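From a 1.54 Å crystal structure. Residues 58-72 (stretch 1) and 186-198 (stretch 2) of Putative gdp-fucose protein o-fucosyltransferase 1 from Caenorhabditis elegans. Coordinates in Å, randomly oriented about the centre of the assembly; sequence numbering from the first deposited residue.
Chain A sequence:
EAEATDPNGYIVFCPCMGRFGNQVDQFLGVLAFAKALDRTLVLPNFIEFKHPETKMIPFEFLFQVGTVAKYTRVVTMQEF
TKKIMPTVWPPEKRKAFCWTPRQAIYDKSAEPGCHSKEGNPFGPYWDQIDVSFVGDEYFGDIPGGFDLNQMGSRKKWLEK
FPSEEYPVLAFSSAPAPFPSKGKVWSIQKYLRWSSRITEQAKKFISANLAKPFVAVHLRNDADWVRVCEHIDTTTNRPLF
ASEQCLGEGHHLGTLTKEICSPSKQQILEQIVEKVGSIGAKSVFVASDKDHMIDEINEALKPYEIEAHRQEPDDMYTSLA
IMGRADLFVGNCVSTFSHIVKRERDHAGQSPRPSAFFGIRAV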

ATOM      1  N   PRO A  58     -23.209   0.856 -12.899  1.00 16.33           N
ATOM      2  CA  PRO A  58     -22.470   0.536 -14.125  1.00 16.19           C
ATOM      3  C   PRO A  58     -21.924   1.797 -14.806  1.00 15.12           C
ATOM      4  O   PRO A  58     -22.598   2.859 -14.820  1.00 15.27           O
ATOM      5  CB  PRO A  58     -23.525  -0.126 -15.022  1.00 17.22           C
ATOM      6  CG  PRO A  58     -24.585  -0.620 -14.072  1.00 18.53           C
ATOM      7  CD  PRO A  58     -24.594   0.377 -12.941  1.00 16.81           C
ATOM      8  N   PHE A  59     -20.724   1.667 -15.370  1.00 14.25           N
ATOM      9  CA  PHE A  59     -20.078   2.767 -16.075  1.00 13.81           C
ATOM     10  C   PHE A  59     -21.035   3.443 -17.059  1.00 13.87           C
ATOM     11  O   PHE A  59     -21.151   4.667 -17.072  1.00 12.89           O
ATOM     12  CB  PHE A  59     -18.839   2.258 -16.821  1.00 13.96           C
ATOM     13  CG  PHE A  59     -18.218   3.286 -17.750  1.00 14.50           C
ATOM     14  CD1 PHE A  59     -18.679   3.433 -19.061  1.00 15.85           C
ATOM     15  CD2 PHE A  59     -17.177   4.117 -17.305  1.00 15.31           C
ATOM     16  CE1 PHE A  59     -18.098   4.411 -19.925  1.00 16.85           C
ATOM     17  CE2 PHE A  59     -16.598   5.075 -18.162  1.00 14.70           C
ATOM     18  CZ  PHE A  59     -17.066   5.218 -19.458  1.00 15.20           C
ATOM     19  N   GLU A  60     -21.716   2.638 -17.877  1.00 14.95           N
ATOM     20  CA  GLU A  60     -22.550   3.157 -18.972  1.00 15.32           C
ATOM     21  C   GLU A  60     -23.847   3.844 -18.507  1.00 15.34           C
ATOM     22  O   GLU A  60     -24.508   4.513 -19.299  1.00 16.10           O
ATOM     23  CB  GLU A  60     -22.878   2.038 -19.981  1.00 16.95           C
ATOM     24  CG  GLU A  60     -23.671   0.896 -19.392  1.00 17.03           C
ATOM     25  CD  GLU A  60     -22.806  -0.249 -18.879  1.00 18.99           C
ATOM     26  OE1 GLU A  60     -21.638  -0.022 -18.458  1.00 18.39           O
ATOM     27  OE2 GLU A  60     -23.329  -1.399 -18.888  1.00 22.91           O
ATOM     28  N   PHE A  61     -24.194   3.690 -17.234  1.00 15.44           N
ATOM     29  CA  PHE A  61     -25.295   4.465 -16.659  1.00 15.59           C
ATOM     30  C   PHE A  61     -24.895   5.938 -16.606  1.00 14.45           C
ATOM     31  O   PHE A  61     -25.733   6.828 -16.788  1.00 15.44           O
ATOM     32  CB  PHE A  61     -25.636   3.938 -15.269  1.00 16.01           C
ATOM     33  CG  PHE A  61     -26.941   4.454 -14.724  1.00 18.21           C
ATOM     34  CD1 PHE A  61     -28.140   4.102 -15.326  1.00 20.15           C
ATOM     35  CD2 PHE A  61     -26.959   5.289 -13.606  1.00 20.68           C
ATOM     36  CE1 PHE A  61     -29.367   4.571 -14.827  1.00 22.32           C
ATOM     37  CE2 PHE A  61     -28.172   5.759 -13.094  1.00 22.52           C
ATOM     38  CZ  PHE A  61     -29.368   5.400 -13.713  1.00 22.02           C
ATOM     39  N   LEU A  62     -23.598   6.180 -16.416  1.00 13.52           N
ATOM     40  CA  LEU A  62     -23.069   7.538 -16.191  1.00 12.20           C
ATOM     41  C   LEU A  62     -22.404   8.141 -17.419  1.00 12.39           C
ATOM     42  O   LEU A  62     -22.569   9.318 -17.685  1.00 13.34           O
ATOM     43  CB  LEU A  62     -22.061   7.534 -15.040  1.00 11.65           C
ATOM     44  CG  LEU A  62     -22.607   7.048 -13.697  1.00 13.10           C
ATOM     45  CD1 LEU A  62     -21.532   7.124 -12.665  1.00 14.47           C
ATOM     46  CD2 LEU A  62     -23.829   7.902 -13.269  1.00 13.53           C
ATOM     47  N   PHE A  63     -21.622   7.342 -18.133  1.00 12.43           N
ATOM     48  CA  PHE A  63     -20.806   7.826 -19.259  1.00 13.04           C
ATOM     49  C   PHE A  63     -21.008   6.997 -20.521  1.00 14.33           C
ATOM     50  O   PHE A  63     -21.504   5.865 -20.469  1.00 16.66           O
ATOM     51  CB  PHE A  63     -19.331   7.758 -18.875  1.00 12.06           C
ATOM     52  CG  PHE A  63     -18.935   8.648 -17.736  1.00 10.99           C
ATOM     53  CD1 PHE A  63     -19.037  10.015 -17.856  1.00 11.50           C
ATOM     54  CD2 PHE A  63     -18.402   8.111 -16.574  1.00 12.19           C
ATOM     55  CE1 PHE A  63     -18.632  10.856 -16.825  1.00 12.12           C
ATOM     56  CE2 PHE A  63     -17.983   8.944 -15.533  1.00 11.66           C
ATOM     57  CZ  PHE A  63     -18.098  10.323 -15.664  1.00 11.12           C
ATOM     58  N   GLN A  64     -20.591   7.540 -21.665  1.00 14.29           N
ATOM     59  CA  GLN A  64     -20.806   6.866 -22.969  1.00 15.06           C
ATOM     60  C   GLN A  64     -19.630   5.967 -23.317  1.00 15.30           C
ATOM     61  O   GLN A  64     -18.502   6.419 -23.397  1.00 15.68           O
ATOM     62  CB  GLN A  64     -21.066   7.889 -24.089  1.00 15.36           C
ATOM     63  CG  GLN A  64     -22.349   8.645 -23.853  1.00 17.44           C
ATOM     64  CD  GLN A  64     -22.736   9.564 -24.979  1.00 18.75           C
ATOM     65  OE1 GLN A  64     -22.453   9.303 -26.154  1.00 19.86           O
ATOM     66  NE2 GLN A  64     -23.389  10.678 -24.622  1.00 18.71           N
ATOM     67  N   VAL A  65     -19.910   4.678 -23.515  1.00 15.37           N
ATOM     68  CA  VAL A  65     -18.873   3.718 -23.878  1.00 16.85           C
ATOM     69  C   VAL A  65     -18.190   4.108 -25.192  1.00 17.61           C
ATOM     70  O   VAL A  65     -16.959   4.056 -25.292  1.00 18.28           O
ATOM     71  CB  VAL A  65     -19.434   2.286 -23.937  1.00 16.54           C
ATOM     72  CG1 VAL A  65     -18.366   1.315 -24.466  1.00 18.85           C
ATOM     73  CG2 VAL A  65     -19.932   1.857 -22.558  1.00 17.85           C
ATOM     74  N   GLY A  66     -18.973   4.539 -26.183  1.00 18.16           N
ATOM     75  CA  GLY A  66     -18.418   4.949 -27.474  1.00 19.86           C
ATOM     76  C   GLY A  66     -17.336   6.007 -27.383  1.00 19.51           C
ATOM     77  O   GLY A  66     -16.329   5.943 -28.101  1.00 21.80           O
ATOM     78  N   THR A  67     -17.516   6.956 -26.474  1.00 17.89           N
ATOM     79  CA  THR A  67     -16.574   8.048 -26.339  1.00 17.60           C
ATOM     80  C   THR A  67     -15.276   7.625 -25.644  1.00 16.72           C
ATOM     81  O   THR A  67     -14.195   7.975 -26.098  1.00 17.47           O
ATOM     82  CB  THR A  67     -17.228   9.248 -25.652  1.00 17.19           C
ATOM     83  OG1 THR A  67     -18.380   9.647 -26.424  1.00 20.92           O
ATOM     84  CG2 THR A  67     -16.264  10.418 -25.611  1.00 17.94           C
ATOM     85  N   VAL A  68     -15.383   6.842 -24.575  1.00 15.86           N
ATOM     86  CA  VAL A  68     -14.182   6.408 -23.882  1.00 16.10           C
ATOM     87  C   VAL A  68     -13.331   5.470 -24.750  1.00 16.88           C
ATOM     88  O   VAL A  68     -12.102   5.496 -24.670  1.00 17.42           O
ATOM     89  CB  VAL A  68     -14.503   5.840 -22.479  1.00 14.90           C
ATOM     90  CG1 VAL A  68     -15.099   4.431 -22.537  1.00 17.02           C
ATOM     91  CG2 VAL A  68     -13.248   5.840 -21.623  1.00 16.24           C
ATOM     92  N   ALA A  69     -14.002   4.694 -25.604  1.00 17.27           N
ATOM     93  CA  ALA A  69     -13.337   3.786 -26.540  1.00 19.50           C
ATOM     94  C   ALA A  69     -12.454   4.534 -27.536  1.00 20.53           C
ATOM     95  O   ALA A  69     -11.564   3.932 -28.149  1.00 21.79           O
ATOM     96  CB  ALA A  69     -14.373   2.939 -27.272  1.00 19.83           C
ATOM     97  N   LYS A  70     -12.678   5.833 -27.695  1.00 21.01           N
ATOM     98  CA  LYS A  70     -11.843   6.626 -28.620  1.00 21.82           C
ATOM     99  C   LYS A  70     -10.468   6.885 -28.010  1.00 22.17           C
ATOM    100  O   LYS A  70      -9.508   7.259 -28.713  1.00 23.64           O
ATOM    101  CB  LYS A  70     -12.533   7.931 -28.986  1.00 23.20           C
ATOM    102  CG  LYS A  70     -13.910   7.738 -29.609  1.00 24.94           C
ATOM    103  CD  LYS A  70     -13.866   7.726 -31.112  1.00 32.63           C
ATOM    104  CE  LYS A  70     -15.261   8.017 -31.698  1.00 34.35           C
ATOM    105  NZ  LYS A  70     -15.840   9.325 -31.264  1.00 37.06           N
ATOM    106  N   TYR A  71     -10.358   6.647 -26.707  1.00 20.10           N
ATOM    107  CA  TYR A  71      -9.075   6.767 -26.041  1.00 20.22           C
ATOM    108  C   TYR A  71      -8.298   5.451 -26.007  1.00 19.83           C
ATOM    109  O   TYR A  71      -7.096   5.415 -26.327  1.00 20.70           O
ATOM    110  CB  TYR A  71      -9.223   7.347 -24.625  1.00 18.57           C
ATOM    111  CG  TYR A  71      -7.889   7.420 -23.935  1.00 20.17           C
ATOM    112  CD1 TYR A  71      -6.901   8.321 -24.376  1.00 19.10           C
ATOM    113  CD2 TYR A  71      -7.569   6.546 -22.896  1.00 19.50           C
ATOM    114  CE1 TYR A  71      -5.659   8.360 -23.774  1.00 21.55           C
ATOM    115  CE2 TYR A  71      -6.326   6.581 -22.291  1.00 21.10           C
ATOM    116  CZ  TYR A  71      -5.377   7.488 -22.735  1.00 20.75           C
ATOM    117  OH  TYR A  71      -4.144   7.513 -22.123  1.00 21.91           O
ATOM    118  N   THR A  72      -8.965   4.375 -25.603  1.00 19.58           N
ATOM    119  CA  THR A  72      -8.311   3.077 -25.474  1.00 19.86           C
ATOM    120  C   THR A  72      -9.352   1.967 -25.573  1.00 20.16           C
ATOM    121  O   THR A  72     -10.543   2.233 -25.420  1.00 19.72           O
ATOM    122  CB  THR A  72      -7.516   3.003 -24.152  1.00 19.07           C
ATOM    123  OG1 THR A  72      -6.569   1.927 -24.205  1.00 21.43           O
ATOM    124  CG2 THR A  72      -8.461   2.864 -22.929  1.00 17.36           C
ATOM    125  N   SER A 186      -6.296  15.620 -19.237  1.00 15.27           N
ATOM    126  CA  SER A 186      -6.937  15.713 -20.542  1.00 15.23           C
ATOM    127  C   SER A 186      -7.760  14.493 -20.937  1.00 15.36           C
ATOM    128  O   SER A 186      -8.605  14.584 -21.814  1.00 16.52           O
ATOM    129  CB  SER A 186      -5.888  16.033 -21.618  1.00 16.77           C
ATOM    130  OG  SER A 186      -4.985  14.957 -21.729  1.00 18.99           O
ATOM    131  N   ILE A 187      -7.549  13.354 -20.264  1.00 14.54           N
ATOM    132  CA  ILE A 187      -8.345  12.164 -20.543  1.00 14.88           C
ATOM    133  C   ILE A 187      -9.834  12.389 -20.211  1.00 13.93           C
ATOM    134  O   ILE A 187     -10.689  11.692 -20.746  1.00 14.72           O
ATOM    135  CB  ILE A 187      -7.719  10.917 -19.844  1.00 14.41           C
ATOM    136  CG1 ILE A 187      -6.310  10.717 -20.403  1.00 15.09           C
ATOM    137  CG2 ILE A 187      -8.575   9.627 -20.045  1.00 16.07           C
ATOM    138  CD1 ILE A 187      -5.526   9.596 -19.710  1.00 15.71           C
ATOM    139  N   GLN A 188     -10.144  13.390 -19.375  1.00 13.29           N
ATOM    140  CA  GLN A 188     -11.536  13.718 -19.091  1.00 13.49           C
ATOM    141  C   GLN A 188     -12.328  14.035 -20.372  1.00 13.51           C
ATOM    142  O   GLN A 188     -13.548  13.880 -20.409  1.00 13.00           O
ATOM    143  CB  GLN A 188     -11.599  14.886 -18.110  1.00 13.73           C
ATOM    144  CG  GLN A 188     -13.004  15.139 -17.515  1.00 15.43           C
ATOM    145  CD  GLN A 188     -13.326  14.284 -16.289  1.00 15.60           C
ATOM    146  OE1 GLN A 188     -12.515  14.152 -15.370  1.00 14.74           O
ATOM    147  NE2 GLN A 188     -14.534  13.715 -16.256  1.00 16.55           N
ATOM    148  N   LYS A 189     -11.614  14.422 -21.439  1.00 13.39           N
ATOM    149  CA  LYS A 189     -12.246  14.653 -22.759  1.00 15.35           C
ATOM    150  C   LYS A 189     -13.108  13.442 -23.185  1.00 15.97           C
ATOM    151  O   LYS A 189     -14.159  13.582 -23.829  1.00 16.55           O
ATOM    152  CB  LYS A 189     -11.158  14.945 -23.808  1.00 16.45           C
ATOM    153  CG  LYS A 189     -11.658  14.990 -25.226  1.00 20.89           C
ATOM    154  CD  LYS A 189     -10.508  15.282 -26.177  1.00 25.75           C
ATOM    155  CE  LYS A 189     -10.736  14.645 -27.540  1.00 33.18           C
ATOM    156  NZ  LYS A 189     -11.959  15.153 -28.228  1.00 36.51           N
ATOM    157  N   TYR A 190     -12.663  12.254 -22.768  1.00 15.31           N
ATOM    158  CA  TYR A 190     -13.253  10.996 -23.206  1.00 15.59           C
ATOM    159  C   TYR A 190     -14.286  10.459 -22.246  1.00 14.32           C
ATOM    160  O   TYR A 190     -14.809   9.368 -22.464  1.00 15.28           O
ATOM    161  CB  TYR A 190     -12.156   9.948 -23.462  1.00 15.78           C
ATOM    162  CG  TYR A 190     -11.141  10.426 -24.460  1.00 17.23           C
ATOM    163  CD1 TYR A 190     -11.428  10.395 -25.807  1.00 20.39           C
ATOM    164  CD2 TYR A 190      -9.921  10.932 -24.043  1.00 18.66           C
ATOM    165  CE1 TYR A 190     -10.506  10.847 -26.748  1.00 21.54           C
ATOM    166  CE2 TYR A 190      -8.982  11.371 -24.966  1.00 20.18           C
ATOM    167  CZ  TYR A 190      -9.299  11.330 -26.309  1.00 22.72           C
ATOM    168  OH  TYR A 190      -8.377  11.770 -27.230  1.00 27.19           O
ATOM    169  N   LEU A 191     -14.599  11.234 -21.215  1.00 13.16           N
ATOM    170  CA  LEU A 191     -15.726  10.889 -20.313  1.00 12.73           C
ATOM    171  C   LEU A 191     -16.873  11.839 -20.615  1.00 13.32           C
ATOM    172  O   LEU A 191     -16.889  12.989 -20.164  1.00 14.22           O
ATOM    173  CB  LEU A 191     -15.320  10.964 -18.836  1.00 13.55           C
ATOM    174  CG  LEU A 191     -14.149  10.058 -18.418  1.00 14.53           C
ATOM    175  CD1 LEU A 191     -13.956  10.081 -16.925  1.00 13.54           C
ATOM    176  CD2 LEU A 191     -14.254   8.619 -18.898  1.00 18.30           C
ATOM    177  N   ARG A 192     -17.829  11.335 -21.393  1.00 13.17           N
ATOM    178  CA  ARG A 192     -18.971  12.115 -21.869  1.00 13.36           C
ATOM    179  C   ARG A 192     -20.204  11.553 -21.180  1.00 13.21           C
ATOM    180  O   ARG A 192     -20.447  10.351 -21.247  1.00 13.42           O
ATOM    181  CB  ARG A 192     -19.106  11.949 -23.381  1.00 15.23           C
ATOM    182  CG  ARG A 192     -20.323  12.685 -23.949  1.00 16.61           C
ATOM    183  CD  ARG A 192     -20.319  12.684 -25.454  1.00 20.48           C
ATOM    184  NE  ARG A 192     -19.150  13.406 -25.975  1.00 22.18           N
ATOM    185  CZ  ARG A 192     -18.786  13.432 -27.252  1.00 26.92           C
ATOM    186  NH1 ARG A 192     -19.493  12.785 -28.178  1.00 27.29           N
ATOM    187  NH2 ARG A 192     -17.706  14.112 -27.603  1.00 28.09           N
ATOM    188  N   TRP A 193     -20.986  12.411 -20.524  1.00 12.59           N
ATOM    189  CA  TRP A 193     -22.177  11.942 -19.814  1.00 13.10           C
ATOM    190  C   TRP A 193     -23.107  11.160 -20.711  1.00 13.50           C
ATOM    191  O   TRP A 193     -23.302  11.494 -21.887  1.00 15.02           O
ATOM    192  CB  TRP A 193     -22.948  13.091 -19.142  1.00 12.00           C
ATOM    193  CG  TRP A 193     -22.059  13.833 -18.189  1.00 12.07           C
ATOM    194  CD1 TRP A 193     -21.462  15.047 -18.405  1.00 13.54           C
ATOM    195  CD2 TRP A 193     -21.599  13.374 -16.914  1.00 11.93           C
ATOM    196  NE1 TRP A 193     -20.680  15.381 -17.326  1.00 13.97           N
ATOM    197  CE2 TRP A 193     -20.741  14.374 -16.398  1.00 12.07           C
ATOM    198  CE3 TRP A 193     -21.829  12.218 -16.147  1.00 13.46           C
ATOM    199  CZ2 TRP A 193     -20.100  14.247 -15.148  1.00 12.93           C
ATOM    200  CZ3 TRP A 193     -21.205  12.097 -14.901  1.00 14.19           C
ATOM    201  CH2 TRP A 193     -20.360  13.120 -14.411  1.00 14.13           C
ATOM    202  N   SER A 194     -23.716  10.128 -20.128  1.00 13.38           N
ATOM    203  CA  SER A 194     -24.701   9.330 -20.854  1.00 14.23           C
ATOM    204  C   SER A 194     -25.774  10.250 -21.420  1.00 15.29           C
ATOM    205  O   SER A 194     -26.029  11.365 -20.893  1.00 14.91           O
ATOM    206  CB  SER A 194     -25.329   8.303 -19.915  1.00 15.48           C
ATOM    207  OG  SER A 194     -26.038   8.968 -18.866  1.00 16.45           O
ATOM    208  N   SER A 195     -26.408   9.816 -22.494  1.00 16.53           N
ATOM    209  CA  SER A 195     -27.454  10.623 -23.090  1.00 17.49           C
ATOM    210  C   SER A 195     -28.551  10.952 -22.077  1.00 17.06           C
ATOM    211  O   SER A 195     -29.085  12.057 -22.085  1.00 17.14           O
ATOM    212  CB  SER A 195     -28.014   9.921 -24.321  1.00 19.10           C
ATOM    213  OG  SER A 195     -28.635   8.716 -23.946  1.00 25.20           O
ATOM    214  N   ARG A 196     -28.867  10.015 -21.192  1.00 16.77           N
ATOM    215  CA  ARG A 196     -29.901  10.251 -20.172  1.00 17.36           C
ATOM    216  C   ARG A 196     -29.535  11.449 -19.288  1.00 15.77           C
ATOM    217  O   ARG A 196     -30.381  12.312 -19.015  1.00 15.89           O
ATOM    218  CB  ARG A 196     -30.089   8.991 -19.340  1.00 18.39           C
ATOM    219  CG  ARG A 196     -31.176   9.089 -18.265  1.00 20.78           C
ATOM    220  CD  ARG A 196     -31.116   7.855 -17.360  1.00 25.58           C
ATOM    221  NE  ARG A 196     -29.764   7.640 -16.834  1.00 26.70           N
ATOM    222  CZ  ARG A 196     -29.292   8.169 -15.707  1.00 27.19           C
ATOM    223  NH1 ARG A 196     -30.053   8.937 -14.933  1.00 28.24           N
ATOM    224  NH2 ARG A 196     -28.044   7.935 -15.353  1.00 25.16           N
ATOM    225  N   ILE A 197     -28.297  11.478 -18.801  1.00 14.62           N
ATOM    226  CA  ILE A 197     -27.850  12.573 -17.939  1.00 13.59           C
ATOM    227  C   ILE A 197     -27.755  13.882 -18.699  1.00 13.74           C
ATOM    228  O   ILE A 197     -28.144  14.955 -18.195  1.00 14.01           O
ATOM    229  CB  ILE A 197     -26.502  12.213 -17.276  1.00 12.91           C
ATOM    230  CG1 ILE A 197     -26.767  11.140 -16.224  1.00 12.49           C
ATOM    231  CG2 ILE A 197     -25.872  13.452 -16.658  1.00 12.60           C
ATOM    232  CD1 ILE A 197     -25.528  10.465 -15.666  1.00 15.89           C
ATOM    233  N   THR A 198     -27.236  13.816 -19.917  1.00 14.66           N
ATOM    234  CA  THR A 198     -27.118  15.005 -20.740  1.00 15.57           C
ATOM    235  C   THR A 198     -28.494  15.646 -20.945  1.00 15.84           C
ATOM    236  O   THR A 198     -28.663  16.856 -20.770  1.00 15.30           O
ATOM    237  CB  THR A 198     -26.427  14.649 -22.062  1.00 15.83           C
ATOM    238  OG1 THR A 198     -25.104  14.155 -21.754  1.00 18.72           O
ATOM    239  CG2 THR A 198     -26.327  15.851 -22.989  1.00 18.16           C
TER
HETATM  240  O   HOH W   1     -17.471   8.534 -21.920  1.00 15.80           O
HETATM  241  O   HOH W   2     -21.680  11.049 -28.316  1.00 32.11           O

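Segments far apart in sequence often join through as little as one backbone bridge, with side chains fastening what the main chain has aligned. Residues 58-72 and 186-198 illustrate this, burying 1010 Å² between them, counted over both sides.

The backbone link is a single beta bridge between Phe-63 and Trp-193, whose CA atoms lie 4.4 Å apart. Its two hydrogen bonds come from the flanking residues: Ser-194 N donates to Leu-62 O at 2.8 Å, and Gln-64 N donates to Arg-192 O, also at 2.8 Å. The same carbonyls receive CA-H...O contacts, Trp-193 CA to Leu-62 O at 3.4 Å and Phe-63 CA to Arg-192 O at 3.2 Å, so the close approach of the chains is used by carbon as well as nitrogen. Beside the bridge, water 1 donates to Gln-64 O and to Tyr-190 O, each at 2.8 Å, and accepts from Arg-192 N at 2.9 Å, so it joins main-chain atoms that make no direct bond with one another.

Side chains extend the polar network. Phe-61 O accepts twice, from Ser-194 OG at 3.0 Å and from Arg-196 NH2 at 2.9 Å. Ser-194 OG is also an acceptor, taking a weak capping bond from Ile-197 N at 3.4 Å; one hydroxyl thus ties the start of its own helix to the other stretch. Gln-64, itself at an N-cap position, divides its amide: NE2 donates to Trp-193 O at 2.9 Å, while OE1 accepts a hydrogen bond from water 2 at 2.9 Å, and that water accepts from Arg-192 NH1 at 2.8 Å.

Aromatic rings supply broad surfaces for several kinds of partner. The guanidinium of Arg-196 lies flat on the Phe-61 ring, with CZ 3.7 Å from the ring centroid, placing positive charge over the pi cloud while NH2 still reaches the carbonyl of the same residue. Phe-63 and the six-membered ring of Trp-193 form an offset stack, centroids 4.6 Å apart and planes at 29°. Leu-191 CB sits over a face of Phe-63, 4.1 Å from the ring centroid, and Tyr-71 CB covers a face of Tyr-190 similarly, 3.8 Å from its centroid.

Apolar contacts complete the account. Leu-191 CD2 meets Val-68 CG2 at 4.0 Å and the edge of the Phe-59 ring, at CE2, at 4.3 Å. Leu-62 CD2 packs against Ile-197 CD1 at 3.9 Å, and Ile-187 CD1 approaches Tyr-71 CZ at 3.7 Å.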